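Side-chain contacts in (S)-imine reductase (Streptomyces sp. GF3546, PDB 4OQY), which reduces imines with S selectivity, probably with NADPH as the hydride donor: residues V141-A144 / H145-T148; A162-A165 / A166-Y169; T179-S182 / Y183-T186; K271-A274 / E275-F278. All blocks are in the same frame, centred on the assembly; numbering follows the deposited sequence.

Contact 1. Residues V141-A144 / H145-T148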
# COMPACT_ATOMS: atom_id res chain seq x y z
N VAL B 141 29.23 16.29 -13.57
CA VAL B 141 28.16 17.20 -13.93
C VAL B 141 27.20 17.40 -12.74
O VAL B 141 26.79 18.51 -12.46
CB VAL B 141 27.36 16.67 -15.16
CG1 VAL B 141 26.20 17.58 -15.49
CG2 VAL B 141 28.28 16.47 -16.37
N PHE B 142 26.84 16.31 -12.06
CA PHE B 142 25.98 16.42 -10.90
C PHE B 142 26.62 17.33 -9.85
O PHE B 142 25.96 18.23 -9.37
CB PHE B 142 25.66 15.07 -10.27
CG PHE B 142 24.89 15.16 -8.99
CD1 PHE B 142 23.51 15.35 -9.01
CD2 PHE B 142 25.54 15.12 -7.76
CE1 PHE B 142 22.79 15.46 -7.82
CE2 PHE B 142 24.83 15.23 -6.57
CZ PHE B 142 23.45 15.40 -6.60
N ASP B 143 27.88 17.11 -9.52
CA ASP B 143 28.53 17.92 -8.46
C ASP B 143 28.59 19.39 -8.81
O ASP B 143 28.42 20.24 -7.95
CB ASP B 143 29.94 17.42 -8.15
CG ASP B 143 29.95 16.02 -7.59
OD1 ASP B 143 28.94 15.58 -7.00
OD2 ASP B 143 30.96 15.33 -7.78
N ALA B 144 28.84 19.69 -10.08
CA ALA B 144 28.88 21.07 -10.57
C ALA B 144 27.55 21.83 -10.39
O ALA B 144 27.57 23.04 -10.18
CB ALA B 144 29.32 21.08 -12.04
N HIS B 145 26.41 21.15 -10.45
CA HIS B 145 25.12 21.84 -10.34
C HIS B 145 24.29 21.48 -9.12
O HIS B 145 23.18 22.00 -8.94
CB HIS B 145 24.32 21.59 -11.61
CG HIS B 145 25.02 22.08 -12.83
ND1 HIS B 145 24.99 23.40 -13.22
CD2 HIS B 145 25.86 21.45 -13.69
CE1 HIS B 145 25.73 23.55 -14.30
NE2 HIS B 145 26.26 22.38 -14.62
N GLU B 146 24.85 20.62 -8.27
CA GLU B 146 24.17 20.12 -7.08
C GLU B 146 23.67 21.25 -6.20
O GLU B 146 22.56 21.18 -5.69
CB GLU B 146 25.09 19.19 -6.28
CG GLU B 146 24.43 18.52 -5.09
CD GLU B 146 25.41 17.78 -4.17
OE1 GLU B 146 26.61 17.64 -4.51
OE2 GLU B 146 24.98 17.37 -3.06
N ASP B 147 24.48 22.29 -6.04
CA ASP B 147 24.12 23.41 -5.17
C ASP B 147 22.91 24.16 -5.73
O ASP B 147 22.10 24.66 -4.96
CB ASP B 147 25.30 24.38 -4.99
CG ASP B 147 26.29 23.91 -3.92
OD1 ASP B 147 26.14 22.79 -3.38
OD2 ASP B 147 27.21 24.69 -3.58
N THR B 148 22.74 24.20 -7.05
CA THR B 148 21.54 24.78 -7.62
C THR B 148 20.33 23.83 -7.52
O THR B 148 19.23 24.23 -7.14
CB THR B 148 21.79 25.18 -9.08
OG1 THR B 148 22.89 26.10 -9.13
CG2 THR B 148 20.56 25.81 -9.68

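Contact 2. Residues A162-A165 / A166-Y169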
# COMPACT_ATOMS: atom_id res chain seq x y z
N ALA B 162 22.07 6.81 -16.56
CA ALA B 162 20.94 7.69 -16.73
C ALA B 162 19.59 7.07 -16.33
O ALA B 162 18.68 7.80 -15.93
CB ALA B 162 20.91 8.17 -18.18
N GLY B 163 19.45 5.75 -16.42
CA GLY B 163 18.20 5.09 -16.09
C GLY B 163 17.93 4.90 -14.61
O GLY B 163 16.78 4.66 -14.22
N LEU B 164 18.97 5.04 -13.78
CA LEU B 164 18.83 4.77 -12.34
C LEU B 164 17.82 5.66 -11.62
O LEU B 164 16.97 5.14 -10.91
CB LEU B 164 20.18 4.86 -11.63
CG LEU B 164 21.11 3.68 -11.88
CD1 LEU B 164 22.54 3.99 -11.48
CD2 LEU B 164 20.62 2.44 -11.16
N ALA B 165 17.87 6.97 -11.83
CA ALA B 165 16.93 7.86 -11.10
C ALA B 165 15.53 7.57 -11.57
O ALA B 165 14.60 7.65 -10.79
CB ALA B 165 17.25 9.32 -11.34
N ALA B 166 15.39 7.22 -12.86
CA ALA B 166 14.08 6.89 -13.38
C ALA B 166 13.57 5.59 -12.79
O ALA B 166 12.39 5.47 -12.53
CB ALA B 166 14.08 6.85 -14.90
N MET B 167 14.47 4.64 -12.54
CA MET B 167 14.09 3.35 -11.96
C MET B 167 13.55 3.58 -10.56
O MET B 167 12.51 3.04 -10.20
CB MET B 167 15.28 2.37 -11.96
CG MET B 167 15.01 0.97 -11.41
SD MET B 167 15.14 0.79 -9.62
CE MET B 167 16.89 0.96 -9.37
N TYR B 168 14.27 4.36 -9.77
CA TYR B 168 13.82 4.61 -8.40
C TYR B 168 12.46 5.29 -8.40
O TYR B 168 11.60 4.94 -7.60
CB TYR B 168 14.80 5.48 -7.65
CG TYR B 168 16.02 4.79 -7.12
CD1 TYR B 168 17.08 4.46 -7.95
CD2 TYR B 168 16.14 4.50 -5.76
CE1 TYR B 168 18.23 3.86 -7.45
CE2 TYR B 168 17.27 3.89 -5.26
CZ TYR B 168 18.32 3.59 -6.09
OH TYR B 168 19.44 2.99 -5.57
N TYR B 169 12.28 6.26 -9.29
CA TYR B 169 10.99 6.95 -9.40
C TYR B 169 9.87 5.99 -9.77
O TYR B 169 8.82 5.99 -9.14
CB TYR B 169 11.02 8.11 -10.41
CG TYR B 169 9.70 8.83 -10.53
CD1 TYR B 169 9.32 9.79 -9.62
CD2 TYR B 169 8.83 8.52 -11.57
CE1 TYR B 169 8.10 10.43 -9.72
CE2 TYR B 169 7.61 9.16 -11.69
CZ TYR B 169 7.26 10.12 -10.75
OH TYR B 169 6.06 10.75 -10.86

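Contact 3. Residues T179-S182 / Y183-T186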
# COMPACT_ATOMS: atom_id res chain seq x y z
N THR B 179 -0.94 0.79 -4.08
CA THR B 179 -1.53 1.01 -2.78
C THR B 179 -2.80 1.82 -2.92
O THR B 179 -3.82 1.51 -2.31
CB THR B 179 -0.55 1.74 -1.87
OG1 THR B 179 0.64 0.96 -1.78
CG2 THR B 179 -1.13 1.93 -0.50
N MET B 180 -2.74 2.82 -3.78
CA MET B 180 -3.91 3.62 -4.06
C MET B 180 -5.07 2.74 -4.56
O MET B 180 -6.19 2.89 -4.11
CB MET B 180 -3.60 4.73 -5.06
CG MET B 180 -4.84 5.39 -5.62
SD MET B 180 -4.53 6.96 -6.46
CE MET B 180 -5.50 6.75 -7.93
N LEU B 181 -4.81 1.81 -5.47
CA LEU B 181 -5.91 0.97 -5.91
C LEU B 181 -6.43 0.07 -4.80
O LEU B 181 -7.61 -0.18 -4.74
CB LEU B 181 -5.55 0.15 -7.17
CG LEU B 181 -5.41 0.95 -8.47
CD1 LEU B 181 -5.23 0.05 -9.70
CD2 LEU B 181 -6.62 1.85 -8.69
N SER B 182 -5.57 -0.42 -3.93
CA SER B 182 -6.02 -1.32 -2.86
C SER B 182 -6.94 -0.56 -1.89
O SER B 182 -7.89 -1.10 -1.34
CB SER B 182 -4.84 -1.94 -2.13
OG SER B 182 -4.21 -1.04 -1.24
N TYR B 183 -6.64 0.72 -1.75
CA TYR B 183 -7.42 1.64 -0.92
C TYR B 183 -8.81 1.80 -1.53
O TYR B 183 -9.82 1.51 -0.90
CB TYR B 183 -6.67 2.95 -0.89
CG TYR B 183 -7.32 4.08 -0.20
CD1 TYR B 183 -7.22 4.18 1.17
CD2 TYR B 183 -7.97 5.10 -0.90
CE1 TYR B 183 -7.76 5.25 1.84
CE2 TYR B 183 -8.53 6.18 -0.22
CZ TYR B 183 -8.42 6.23 1.15
OH TYR B 183 -8.95 7.28 1.89
N TYR B 184 -8.86 2.13 -2.81
CA TYR B 184 -10.15 2.17 -3.52
C TYR B 184 -10.93 0.85 -3.53
O TYR B 184 -12.16 0.86 -3.45
CB TYR B 184 -9.96 2.67 -4.96
CG TYR B 184 -9.49 4.10 -5.04
CD1 TYR B 184 -9.87 5.06 -4.09
CD2 TYR B 184 -8.68 4.51 -6.07
CE1 TYR B 184 -9.42 6.37 -4.16
CE2 TYR B 184 -8.25 5.81 -6.16
CZ TYR B 184 -8.62 6.73 -5.21
OH TYR B 184 -8.18 8.01 -5.36
N GLN B 185 -10.21 -0.27 -3.62
CA GLN B 185 -10.79 -1.60 -3.63
C GLN B 185 -11.55 -1.83 -2.33
O GLN B 185 -12.64 -2.36 -2.33
CB GLN B 185 -9.68 -2.66 -3.83
CG GLN B 185 -10.15 -4.11 -3.93
CD GLN B 185 -10.73 -4.47 -5.29
OE1 GLN B 185 -10.25 -4.04 -6.33
NE2 GLN B 185 -11.79 -5.26 -5.27
N THR B 186 -10.97 -1.38 -1.23
CA THR B 186 -11.57 -1.52 0.06
C THR B 186 -12.85 -0.68 0.17
O THR B 186 -13.83 -1.10 0.81
CB THR B 186 -10.53 -1.05 1.10
OG1 THR B 186 -9.60 -2.12 1.36
CG2 THR B 186 -11.15 -0.62 2.33

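Contact 4. Residues K271-A274 / E275-F278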
# COMPACT_ATOMS: atom_id res chain seq x y z
N LYS B 271 5.96 -23.23 -6.56
CA LYS B 271 7.41 -23.36 -6.65
C LYS B 271 8.04 -23.93 -5.39
O LYS B 271 9.25 -23.93 -5.26
CB LYS B 271 8.09 -22.06 -7.05
CG LYS B 271 7.74 -21.60 -8.45
CD LYS B 271 8.45 -22.43 -9.48
CE LYS B 271 8.44 -21.81 -10.86
NZ LYS B 271 8.61 -20.34 -10.76
N GLY B 272 7.24 -24.48 -4.48
CA GLY B 272 7.78 -25.17 -3.32
C GLY B 272 8.16 -24.24 -2.17
O GLY B 272 8.85 -24.65 -1.24
N PHE B 273 7.70 -23.00 -2.22
CA PHE B 273 8.04 -22.01 -1.15
C PHE B 273 7.09 -21.95 0.07
O PHE B 273 7.26 -21.05 0.92
CB PHE B 273 8.20 -20.59 -1.74
CG PHE B 273 9.39 -20.41 -2.64
CD1 PHE B 273 10.68 -20.41 -2.12
CD2 PHE B 273 9.25 -20.18 -4.02
CE1 PHE B 273 11.79 -20.25 -2.93
CE2 PHE B 273 10.36 -20.00 -4.82
CZ PHE B 273 11.63 -20.05 -4.28
N ALA B 274 6.13 -22.86 0.21
CA ALA B 274 5.13 -22.79 1.31
C ALA B 274 5.73 -22.49 2.68
O ALA B 274 5.18 -21.68 3.45
CB ALA B 274 4.30 -24.07 1.38
N GLU B 275 6.86 -23.14 3.00
CA GLU B 275 7.44 -23.04 4.34
C GLU B 275 8.51 -21.98 4.43
O GLU B 275 9.10 -21.78 5.48
CB GLU B 275 8.04 -24.37 4.77
CG GLU B 275 7.05 -25.51 4.74
CD GLU B 275 5.86 -25.31 5.66
OE1 GLU B 275 6.00 -24.63 6.70
OE2 GLU B 275 4.78 -25.84 5.34
N ASN B 276 8.76 -21.28 3.34
CA ASN B 276 9.74 -20.23 3.35
C ASN B 276 9.15 -18.91 3.77
O ASN B 276 7.95 -18.75 3.89
CB ASN B 276 10.39 -20.12 1.99
CG ASN B 276 11.18 -21.36 1.64
OD1 ASN B 276 10.68 -22.26 0.95
ND2 ASN B 276 12.40 -21.44 2.13
N SER B 277 10.05 -17.95 3.95
CA SER B 277 9.69 -16.58 4.28
C SER B 277 8.91 -15.91 3.15
O SER B 277 9.00 -16.32 1.98
CB SER B 277 10.98 -15.80 4.60
OG SER B 277 10.93 -14.47 4.15
N PHE B 278 8.15 -14.87 3.50
CA PHE B 278 7.40 -14.07 2.53
C PHE B 278 8.26 -13.45 1.49
O PHE B 278 7.84 -13.24 0.38
CB PHE B 278 6.65 -12.93 3.23
CG PHE B 278 5.47 -13.42 3.94
CD1 PHE B 278 4.44 -13.97 3.23
CD2 PHE B 278 5.41 -13.40 5.31
CE1 PHE B 278 3.34 -14.46 3.88
CE2 PHE B 278 4.31 -13.91 5.98
CZ PHE B 278 3.27 -14.44 5.26
O HOH W 1 11.79 -24.15 -0.35
O HOH W 2 8.91 -24.53 1.44

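Contact 1. Residues V141-A144 / H145-T148
E146 covers one face of the F142 ring near its rim: CB of E146 lies 4.3 Å from the ring centroid in a CH-pi contact. Beyond it, E146 CG passes 3.6 Å from F142 CZ, and E146 CD comes 3.5 Å from F142 CE2. The carboxylate plane is turned 28° from that of the ring. E146 gets there by setting CG anti to its backbone N (chi1 -175°) and running extended beyond. The H145 imidazole has A144 O over one face, while V141 O sits at its edge, 3.3 Å from H145 CD2. All this lies on helix 139-149, the crossover of a beta-alpha-beta unit between strands 132-136 and 154-157. F142 meets the ring of Y157 on the second of these strands, and V141 and H145 both pack on V88. H145 N bonds F142 O at 3.1 Å from above the carbonyl plane, E146 N reaches the same oxygen only weakly, and the helix kinks at D147 and T148, where regular i to i-4 bonds are missing and T148 N bonds H145 O weakly. An alanine at E146 would probably strip the CG and carboxylate contacts from F142 CE2 and CZ and leave a gap beside that rim. Toward solvent, D143 OD1 and E146 OE1 stand 4.0 Å apart as like charges, a repulsion that the salt bridge from D143 OD2 to K139 may ease.

Contact 2. Residues A162-A165 / A166-Y169
M167 N reaches G163 O at 2.9 Å, in the carbonyl plane, the shortest of three backbone bonds across this turn. One residue on, the Y168 N-H points at L164 O over 3.0 Å, close to straight at 165°, and Y168 CD1 also lies 3.0 Å from L164 O, with the oxygen at the ring edge and in the ring plane. The ring reaches back to this carbonyl because Y168 CG is anti to its own carbonyl carbon (chi1 -79°). The Y168 hydroxyl bonds R158; its ring also meets that of Y134 and stands edge-to-face with Y203 of the second subunit. Y169 N comes to A165 O at 3.1 Å, tilted 27° from the plane of the A165 carbonyl. The M167 side chain bends at chi2 and chi3, leaving its CE 4.4 Å from L164 CD2, a loose apolar contact, and V195 of the second subunit packs on both residues. Close to the backbone, the CB of A166 rests 3.5 Å from G163 O. S136 OG, on strand 132-136, is hydrogen-bonded to A165 N. The Y169 ring leads off elsewhere, its side chain about 4 Å from that of S94, a residue of the NADPH site. This lies at the N-terminal end of helix 163-192, the long helix that links the Rossmann-type nucleotide-binding domain to the C-terminal helical domain, as in relatives of the HIBADH-related family.

Contact 3. Residues T179-S182 / Y183-T186
M180 and Y184 form a Met-aromatic contact one turn apart on helix 163-192, at the interface with the second subunit. Their side chains cross at a slant: M180 SD lies 5.0 Å from the Y184 ring centroid, 59° off the ring normal, an oblique approach. The carbons come closer, with M180 CE 3.4 Å and M180 CG 3.5 Å from Y184 CE2. The bend at chi3 brings the methyl group beside the CE2 rim of the ring, near its plane, while M180 CG lies above that rim. Y184 in turn folds over the preceding turn, CG anti to its carbonyl carbon (chi1 -65°), which places M180 O over one ring face and L181 CD2 at the edge, 4.3 Å from Y184 CD2. F278 of the second subunit packs on both M180 and Y184. An alanine in place of Y184 would probably open a gap beside that F278 and take the aromatic ring away from the M180 methyl group and L181 CD2. Y183 points to another side, onto L201 and A204 of helix 197-207. On the backbone, T179 O is gripped by two donors, Y183 N at 3.0 Å and the hydroxyl S182 OG at 2.8 Å.

Contact 4. Residues K271-A274 / E275-F278
N276 folds back on F273, and here the contact is tightest. Its N-H bonds F273 O at 2.9 Å (155°), approaching from well above the carbonyl plane, while its CB rests 3.4 Å from the same oxygen. The amide reaches the edge of the phenyl ring, N276 OD1 lying 3.6 Å from F273 CD1, with amide and ring planes turned 73° apart. With chi1 at -65°, N276 CG lies beside the backbone N, which turns the amide back toward F273. This is a type I beta turn, F273 to N276, that directly follows a Schellman motif ending helix 256-270. G272 is the C-prime residue, and its positive phi would jam a CB against the carbonyl before it. The looser part of the contact is bridged by water. One water accepts from E275 N at 2.9 Å and has G272 O and N276 OD1 within hydrogen-bonding reach; a second lies near the same two oxygens. E275 swings outward to a salt bridge with R233, A274 pairs with A235 and N276 with L234 by backbone hydrogen bonds, and F273 packs on L234 of helix 234-251. Further along, the F278 ring meets W177 of the second subunit.

The four contacts follow one another along the chain without overlapping. Contact 1 lies on helix 139-149 of the nucleotide-binding domain; the other three belong to the C-terminal domain. Contacts 2 and 3 share helix 163-192, their centres 26 Å apart, with contact 2 at its start beside the sheet and contact 3 further along. Both touch the second subunit, so this one helix joins the domains and takes part in dimer formation. Contact 4, in the loop after helix 256-270, is centred 26 Å from contact 3 and 46 Å from contact 1. F278 of contact 4 reaches contact 3 of the other subunit, tying the two across the interface.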